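PDB 1VD3: RNase NGR3 from Nicotiana glutinosa, which probably cleaves RNA as an endonuclease of the RNase T2 family and binds the nucleotide 2'-UMP in a pocket beside its central sheet. Local coordinates for residues A150-E162 against Q175-D189. Numbering follows the deposited sequence.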
ATOM      1  N   ALA A 150       8.856 -15.007  -0.010  1.00 21.23           N
ATOM      2  CA  ALA A 150       8.971 -14.644  -1.416  1.00 22.50           C
ATOM      3  C   ALA A 150       9.186 -13.140  -1.565  1.00 24.16           C
ATOM      4  O   ALA A 150       9.998 -12.694  -2.379  1.00 23.10           O
ATOM      5  CB  ALA A 150       7.722 -15.070  -2.170  1.00 20.41           C
ATOM      6  N   ILE A 151       8.449 -12.359  -0.786  1.00 21.40           N
ATOM      7  CA  ILE A 151       8.586 -10.908  -0.840  1.00 21.52           C
ATOM      8  C   ILE A 151       9.936 -10.522  -0.242  1.00 22.28           C
ATOM      9  O   ILE A 151      10.650  -9.669  -0.774  1.00 22.64           O
ATOM     10  CB  ILE A 151       7.454 -10.210  -0.043  1.00 18.75           C
ATOM     11  CG1 ILE A 151       6.112 -10.455  -0.738  1.00 19.08           C
ATOM     12  CG2 ILE A 151       7.743  -8.716   0.079  1.00 20.21           C
ATOM     13  CD1 ILE A 151       4.909  -9.949   0.013  1.00 21.10           C
ATOM     14  N   GLU A 152      10.282 -11.167   0.864  1.00 22.69           N
ATOM     15  CA  GLU A 152      11.533 -10.902   1.553  1.00 28.23           C
ATOM     16  C   GLU A 152      12.740 -11.119   0.645  1.00 31.72           C
ATOM     17  O   GLU A 152      13.676 -10.323   0.651  1.00 30.92           O
ATOM     18  CB  GLU A 152      11.627 -11.789   2.797  1.00 30.76           C
ATOM     19  CG  GLU A 152      12.853 -11.561   3.651  1.00 36.51           C
ATOM     20  CD  GLU A 152      12.749 -12.263   4.992  1.00 41.67           C
ATOM     21  OE1 GLU A 152      12.426 -13.470   5.011  1.00 42.82           O
ATOM     22  OE2 GLU A 152      12.991 -11.609   6.027  1.00 45.63           O
ATOM     23  N   GLU A 153      12.723 -12.186  -0.147  1.00 34.73           N
ATOM     24  CA  GLU A 153      13.848 -12.447  -1.036  1.00 39.99           C
ATOM     25  C   GLU A 153      13.968 -11.373  -2.111  1.00 39.53           C
ATOM     26  O   GLU A 153      15.074 -10.952  -2.454  1.00 42.53           O
ATOM     27  CB  GLU A 153      13.717 -13.814  -1.715  1.00 40.96           C
ATOM     28  CG  GLU A 153      14.936 -14.155  -2.567  1.00 50.08           C
ATOM     29  CD  GLU A 153      14.815 -15.476  -3.296  1.00 53.14           C
ATOM     30  OE1 GLU A 153      13.947 -15.594  -4.188  1.00 55.68           O
ATOM     31  OE2 GLU A 153      15.592 -16.399  -2.975  1.00 56.97           O
ATOM     32  N   GLY A 154      12.828 -10.932  -2.635  1.00 37.29           N
ATOM     33  CA  GLY A 154      12.828  -9.922  -3.677  1.00 35.81           C
ATOM     34  C   GLY A 154      13.085  -8.501  -3.208  1.00 35.11           C
ATOM     35  O   GLY A 154      13.587  -7.675  -3.973  1.00 38.32           O
ATOM     36  N   VAL A 155      12.750  -8.207  -1.957  1.00 31.82           N
ATOM     37  CA  VAL A 155      12.947  -6.869  -1.414  1.00 28.50           C
ATOM     38  C   VAL A 155      14.178  -6.770  -0.516  1.00 28.27           C
ATOM     39  O   VAL A 155      14.765  -5.697  -0.370  1.00 27.40           O
ATOM     40  CB  VAL A 155      11.701  -6.412  -0.612  1.00 31.67           C
ATOM     41  CG1 VAL A 155      11.981  -5.094   0.093  1.00 30.46           C
ATOM     42  CG2 VAL A 155      10.509  -6.262  -1.551  1.00 28.48           C
ATOM     43  N   GLY A 156      14.565  -7.889   0.087  1.00 25.55           N
ATOM     44  CA  GLY A 156      15.719  -7.889   0.965  1.00 27.37           C
ATOM     45  C   GLY A 156      15.346  -7.554   2.397  1.00 25.20           C
ATOM     46  O   GLY A 156      16.213  -7.410   3.257  1.00 25.31           O
ATOM     47  N   HIS A 157      14.048  -7.426   2.654  1.00 24.90           N
ATOM     48  CA  HIS A 157      13.549  -7.109   3.989  1.00 22.49           C
ATOM     49  C   HIS A 157      12.210  -7.806   4.160  1.00 20.78           C
ATOM     50  O   HIS A 157      11.476  -7.994   3.193  1.00 21.81           O
ATOM     51  CB  HIS A 157      13.370  -5.597   4.141  1.00 22.68           C
ATOM     52  CG  HIS A 157      14.619  -4.816   3.876  1.00 24.03           C
ATOM     53  ND1 HIS A 157      15.632  -4.694   4.803  1.00 23.41           N
ATOM     54  CD2 HIS A 157      15.042  -4.164   2.767  1.00 22.86           C
ATOM     55  CE1 HIS A 157      16.627  -4.002   4.274  1.00 25.70           C
ATOM     56  NE2 HIS A 157      16.294  -3.671   3.040  1.00 20.85           N
ATOM     57  N   SER A 158      11.891  -8.198   5.388  1.00 20.10           N
ATOM     58  CA  SER A 158      10.634  -8.886   5.636  1.00 22.60           C
ATOM     59  C   SER A 158       9.439  -7.940   5.715  1.00 21.24           C
ATOM     60  O   SER A 158       9.475  -6.911   6.396  1.00 20.47           O
ATOM     61  CB  SER A 158      10.727  -9.720   6.918  1.00 24.82           C
ATOM     62  OG  SER A 158      11.102  -8.923   8.023  1.00 35.57           O
ATOM     63  N   PRO A 159       8.360  -8.277   4.997  1.00 20.28           N
ATOM     64  CA  PRO A 159       7.156  -7.448   5.002  1.00 18.86           C
ATOM     65  C   PRO A 159       6.242  -7.871   6.143  1.00 18.58           C
ATOM     66  O   PRO A 159       6.453  -8.916   6.765  1.00 19.17           O
ATOM     67  CB  PRO A 159       6.528  -7.767   3.655  1.00 20.44           C
ATOM     68  CG  PRO A 159       6.801  -9.234   3.537  1.00 18.11           C
ATOM     69  CD  PRO A 159       8.261  -9.326   3.963  1.00 18.81           C
ATOM     70  N   TYR A 160       5.245  -7.042   6.424  1.00 16.00           N
ATOM     71  CA  TYR A 160       4.245  -7.349   7.438  1.00 14.57           C
ATOM     72  C   TYR A 160       2.984  -7.516   6.603  1.00 16.31           C
ATOM     73  O   TYR A 160       2.669  -6.653   5.782  1.00 17.27           O
ATOM     74  CB  TYR A 160       4.063  -6.188   8.410  1.00 17.10           C
ATOM     75  CG  TYR A 160       2.806  -6.302   9.247  1.00 14.87           C
ATOM     76  CD1 TYR A 160       2.753  -7.141  10.361  1.00 16.07           C
ATOM     77  CD2 TYR A 160       1.660  -5.583   8.911  1.00 16.82           C
ATOM     78  CE1 TYR A 160       1.586  -7.256  11.121  1.00 20.08           C
ATOM     79  CE2 TYR A 160       0.493  -5.691   9.658  1.00 14.00           C
ATOM     80  CZ  TYR A 160       0.462  -6.524  10.761  1.00 19.51           C
ATOM     81  OH  TYR A 160      -0.686  -6.609  11.504  1.00 21.22           O
ATOM     82  N   ILE A 161       2.271  -8.620   6.796  1.00 14.62           N
ATOM     83  CA  ILE A 161       1.063  -8.872   6.022  1.00 15.73           C
ATOM     84  C   ILE A 161      -0.206  -8.646   6.825  1.00 16.51           C
ATOM     85  O   ILE A 161      -0.365  -9.183   7.921  1.00 15.83           O
ATOM     86  CB  ILE A 161       1.012 -10.329   5.495  1.00 13.74           C
ATOM     87  CG1 ILE A 161       2.295 -10.672   4.732  1.00 17.34           C
ATOM     88  CG2 ILE A 161      -0.204 -10.512   4.608  1.00 14.61           C
ATOM     89  CD1 ILE A 161       2.532  -9.835   3.496  1.00 16.08           C
ATOM     90  N   GLU A 162      -1.108  -7.846   6.271  1.00 14.80           N
ATOM     91  CA  GLU A 162      -2.385  -7.586   6.908  1.00 12.58           C
ATOM     92  C   GLU A 162      -3.409  -8.366   6.103  1.00 15.20           C
ATOM     93  O   GLU A 162      -3.423  -8.288   4.876  1.00 12.96           O
ATOM     94  CB  GLU A 162      -2.731  -6.099   6.855  1.00 15.82           C
ATOM     95  CG  GLU A 162      -4.043  -5.772   7.543  1.00 17.13           C
ATOM     96  CD  GLU A 162      -4.412  -4.316   7.409  1.00 20.40           C
ATOM     97  OE1 GLU A 162      -3.554  -3.526   6.958  1.00 19.78           O
ATOM     98  OE2 GLU A 162      -5.554  -3.961   7.763  1.00 23.26           O
ATOM     99  N   GLN A 175      -3.200  -6.229   2.772  1.00 12.77           N
ATOM    100  CA  GLN A 175      -2.192  -5.191   2.604  1.00 13.62           C
ATOM    101  C   GLN A 175      -0.797  -5.679   2.969  1.00 13.07           C
ATOM    102  O   GLN A 175      -0.631  -6.594   3.775  1.00 14.77           O
ATOM    103  CB  GLN A 175      -2.562  -3.943   3.419  1.00 13.72           C
ATOM    104  CG  GLN A 175      -3.798  -3.242   2.861  1.00 14.78           C
ATOM    105  CD  GLN A 175      -4.052  -1.877   3.467  1.00 14.42           C
ATOM    106  OE1 GLN A 175      -4.417  -0.939   2.761  1.00 16.07           O
ATOM    107  NE2 GLN A 175      -3.875  -1.760   4.778  1.00 11.37           N
ATOM    108  N   VAL A 176       0.207  -5.076   2.347  1.00 13.57           N
ATOM    109  CA  VAL A 176       1.590  -5.446   2.599  1.00 10.91           C
ATOM    110  C   VAL A 176       2.352  -4.220   3.062  1.00 11.83           C
ATOM    111  O   VAL A 176       2.374  -3.197   2.374  1.00 12.22           O
ATOM    112  CB  VAL A 176       2.266  -6.001   1.324  1.00 11.50           C
ATOM    113  CG1 VAL A 176       3.723  -6.347   1.619  1.00 13.27           C
ATOM    114  CG2 VAL A 176       1.517  -7.238   0.840  1.00 11.86           C
ATOM    115  N   TYR A 177       2.966  -4.328   4.233  1.00 12.60           N
ATOM    116  CA  TYR A 177       3.730  -3.225   4.798  1.00 12.90           C
ATOM    117  C   TYR A 177       5.225  -3.472   4.699  1.00 13.40           C
ATOM    118  O   TYR A 177       5.708  -4.540   5.064  1.00 14.04           O
ATOM    119  CB  TYR A 177       3.395  -3.030   6.285  1.00 11.93           C
ATOM    120  CG  TYR A 177       1.976  -2.604   6.596  1.00 10.70           C
ATOM    121  CD1 TYR A 177       0.900  -3.427   6.283  1.00 13.21           C
ATOM    122  CD2 TYR A 177       1.720  -1.406   7.270  1.00 12.85           C
ATOM    123  CE1 TYR A 177      -0.400  -3.080   6.632  1.00 14.64           C
ATOM    124  CE2 TYR A 177       0.421  -1.048   7.629  1.00 14.20           C
ATOM    125  CZ  TYR A 177      -0.635  -1.894   7.306  1.00 17.97           C
ATOM    126  OH  TYR A 177      -1.928  -1.569   7.656  1.00 20.03           O
ATOM    127  N   LEU A 178       5.948  -2.471   4.214  1.00 14.71           N
ATOM    128  CA  LEU A 178       7.403  -2.521   4.119  1.00 14.52           C
ATOM    129  C   LEU A 178       7.864  -1.193   4.705  1.00 17.24           C
ATOM    130  O   LEU A 178       7.107  -0.223   4.703  1.00 16.51           O
ATOM    131  CB  LEU A 178       7.857  -2.645   2.660  1.00 14.09           C
ATOM    132  CG  LEU A 178       7.665  -4.025   2.016  1.00 14.24           C
ATOM    133  CD1 LEU A 178       7.969  -3.947   0.532  1.00 15.01           C
ATOM    134  CD2 LEU A 178       8.582  -5.035   2.695  1.00 15.87           C
ATOM    135  N   CYS A 179       9.085  -1.140   5.224  1.00 15.13           N
ATOM    136  CA  CYS A 179       9.584   0.101   5.798  1.00 13.67           C
ATOM    137  C   CYS A 179      10.632   0.760   4.924  1.00 15.58           C
ATOM    138  O   CYS A 179      11.416   0.083   4.262  1.00 14.38           O
ATOM    139  CB  CYS A 179      10.132  -0.150   7.206  1.00 16.21           C
ATOM    140  SG  CYS A 179       8.763  -0.519   8.344  1.00 16.91           S
ATOM    141  N   VAL A 180      10.605   2.091   4.907  1.00 12.16           N
ATOM    142  CA  VAL A 180      11.540   2.892   4.126  1.00 13.51           C
ATOM    143  C   VAL A 180      12.195   3.875   5.092  1.00 14.96           C
ATOM    144  O   VAL A 180      11.541   4.364   6.017  1.00 12.38           O
ATOM    145  CB  VAL A 180      10.791   3.669   3.010  1.00 14.33           C
ATOM    146  CG1 VAL A 180      11.742   4.605   2.281  1.00 16.92           C
ATOM    147  CG2 VAL A 180      10.163   2.685   2.033  1.00 15.58           C
ATOM    148  N   ASP A 181      13.480   4.167   4.897  1.00 15.13           N
ATOM    149  CA  ASP A 181      14.156   5.095   5.803  1.00 16.26           C
ATOM    150  C   ASP A 181      13.573   6.499   5.705  1.00 13.51           C
ATOM    151  O   ASP A 181      12.946   6.859   4.706  1.00 14.63           O
ATOM    152  CB  ASP A 181      15.659   5.142   5.525  1.00 19.04           C
ATOM    153  CG  ASP A 181      16.001   6.023   4.352  1.00 19.74           C
ATOM    154  OD1 ASP A 181      15.716   5.627   3.205  1.00 23.35           O
ATOM    155  OD2 ASP A 181      16.549   7.120   4.587  1.00 24.83           O
ATOM    156  N   LYS A 182      13.796   7.300   6.743  1.00 15.24           N
ATOM    157  CA  LYS A 182      13.249   8.653   6.791  1.00 18.08           C
ATOM    158  C   LYS A 182      13.628   9.590   5.649  1.00 17.82           C
ATOM    159  O   LYS A 182      12.932  10.574   5.413  1.00 17.17           O
ATOM    160  CB  LYS A 182      13.588   9.312   8.132  1.00 17.51           C
ATOM    161  CG  LYS A 182      15.066   9.578   8.355  1.00 21.25           C
ATOM    162  CD  LYS A 182      15.306  10.289   9.682  1.00 24.70           C
ATOM    163  CE  LYS A 182      15.004   9.388  10.865  1.00 30.63           C
ATOM    164  NZ  LYS A 182      15.327  10.051  12.165  1.00 36.03           N
ATOM    165  N   THR A 183      14.722   9.311   4.945  1.00 18.57           N
ATOM    166  CA  THR A 183      15.113  10.174   3.830  1.00 19.68           C
ATOM    167  C   THR A 183      14.482   9.657   2.539  1.00 21.40           C
ATOM    168  O   THR A 183      14.729  10.192   1.458  1.00 22.45           O
ATOM    169  CB  THR A 183      16.648  10.227   3.627  1.00 20.45           C
ATOM    170  OG1 THR A 183      17.120   8.950   3.175  1.00 21.32           O
ATOM    171  CG2 THR A 183      17.350  10.599   4.925  1.00 21.83           C
ATOM    172  N   ALA A 184      13.666   8.613   2.662  1.00 19.51           N
ATOM    173  CA  ALA A 184      12.994   8.013   1.511  1.00 19.10           C
ATOM    174  C   ALA A 184      14.007   7.546   0.471  1.00 22.42           C
ATOM    175  O   ALA A 184      13.758   7.627  -0.731  1.00 22.61           O
ATOM    176  CB  ALA A 184      12.029   9.019   0.880  1.00 16.82           C
ATOM    177  N   THR A 185      15.148   7.051   0.937  1.00 22.82           N
ATOM    178  CA  THR A 185      16.183   6.588   0.023  1.00 25.77           C
ATOM    179  C   THR A 185      16.053   5.112  -0.332  1.00 24.65           C
ATOM    180  O   THR A 185      16.196   4.737  -1.497  1.00 24.18           O
ATOM    181  CB  THR A 185      17.582   6.843   0.606  1.00 25.99           C
ATOM    182  OG1 THR A 185      17.809   8.256   0.696  1.00 28.73           O
ATOM    183  CG2 THR A 185      18.656   6.216  -0.277  1.00 29.15           C
ATOM    184  N   ASP A 186      15.775   4.274   0.660  1.00 21.94           N
ATOM    185  CA  ASP A 186      15.650   2.847   0.395  1.00 24.99           C
ATOM    186  C   ASP A 186      14.860   2.091   1.463  1.00 22.10           C
ATOM    187  O   ASP A 186      14.510   2.639   2.510  1.00 20.27           O
ATOM    188  CB  ASP A 186      17.053   2.248   0.246  1.00 31.13           C
ATOM    189  CG  ASP A 186      17.034   0.769  -0.091  1.00 37.20           C
ATOM    190  OD1 ASP A 186      16.217   0.355  -0.945  1.00 37.39           O
ATOM    191  OD2 ASP A 186      17.849   0.020   0.491  1.00 41.07           O
ATOM    192  N   PHE A 187      14.568   0.829   1.180  1.00 21.91           N
ATOM    193  CA  PHE A 187      13.847  -0.015   2.121  1.00 21.00           C
ATOM    194  C   PHE A 187      14.799  -0.335   3.261  1.00 23.56           C
ATOM    195  O   PHE A 187      16.010  -0.440   3.059  1.00 24.07           O
ATOM    196  CB  PHE A 187      13.408  -1.321   1.452  1.00 20.43           C
ATOM    197  CG  PHE A 187      12.278  -1.161   0.470  1.00 19.18           C
ATOM    198  CD1 PHE A 187      12.442  -1.520  -0.868  1.00 20.39           C
ATOM    199  CD2 PHE A 187      11.042  -0.672   0.886  1.00 19.06           C
ATOM    200  CE1 PHE A 187      11.390  -1.394  -1.776  1.00 17.17           C
ATOM    201  CE2 PHE A 187       9.984  -0.543  -0.016  1.00 16.87           C
ATOM    202  CZ  PHE A 187      10.161  -0.905  -1.349  1.00 18.00           C
ATOM    203  N   ILE A 188      14.247  -0.488   4.457  1.00 19.94           N
ATOM    204  CA  ILE A 188      15.034  -0.816   5.639  1.00 20.23           C
ATOM    205  C   ILE A 188      14.267  -1.872   6.412  1.00 19.88           C
ATOM    206  O   ILE A 188      13.118  -2.168   6.085  1.00 18.69           O
ATOM    207  CB  ILE A 188      15.208   0.402   6.565  1.00 21.88           C
ATOM    208  CG1 ILE A 188      13.835   0.965   6.941  1.00 16.45           C
ATOM    209  CG2 ILE A 188      16.059   1.454   5.892  1.00 19.00           C
ATOM    210  CD1 ILE A 188      13.868   1.977   8.067  1.00 23.27           C
ATOM    211  N   ASP A 189      14.895  -2.456   7.425  1.00 18.88           N
ATOM    212  CA  ASP A 189      14.191  -3.437   8.236  1.00 19.49           C
ATOM    213  C   ASP A 189      13.254  -2.617   9.116  1.00 20.51           C
ATOM    214  O   ASP A 189      13.649  -1.579   9.656  1.00 17.61           O
ATOM    215  CB  ASP A 189      15.165  -4.237   9.112  1.00 25.39           C
ATOM    216  CG  ASP A 189      16.121  -5.094   8.295  1.00 28.46           C
ATOM    217  OD1 ASP A 189      15.655  -5.815   7.392  1.00 26.01           O
ATOM    218  OD2 ASP A 189      17.341  -5.052   8.563  1.00 35.31           O
TER
HETATM  219  O   HOH W   1      18.076  -2.843   0.761  1.00 39.80           O
HETATM  220  O   HOH W   2      13.573  -7.189   7.730  1.00 23.14           O
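Glu162 sends CG anti to its backbone N (chi1 -178°) and stays extended, while Tyr177 turns its ring beside its own N (chi1 -65°); carboxylate and phenol thus meet on one face of the sheet. Tyr177 OH donates to Glu162 OE1 at 2.6 Å, and Gln175 NE2 grips the same oxygen at 2.8 Å from the opposite face of the carboxylate plane, so two donors fix its rotation. An amide suits position 175 because its other end, OE1, bonds His43 ND1, a predicted active-site histidine; Gln175 is thus probably a second-shell residue behind His43, and Glu162 in turn holds its amide nitrogen. A tyrosine suits position 177, its hydroxyl reaching Glu162 while its ring face receives the edge of Tyr160, a T-shaped stack with planes at 79°. Beneath these groups strands 160-165 and 171-181 form an antiparallel beta hairpin in the RNase T2 sheet, Tyr160 and Tyr177 exchanging backbone bonds as a hydrogen-bonded pair. On the other face, beta-branched side chains suit the strands under helix 144-155: Ile161 lies alongside Val176, which Ile151 meets tip to tip. Val155 CG1 makes a CH-pi contact over the Phe187 ring, as CG2 touches Leu178. Gly156, with positive phi, ends the helix where a side chain would strike the preceding carbonyl. His157 offers two ring nitrogens: ND1 donates almost straight to Asp189 OD1 at 2.8 Å, and water links NE2 to Asp186 OD2. An alanine at His157 is likely to leave the Asp189 carboxylate without this donor and open a gap beside Phe187, on whose CB His157 CD2 rests.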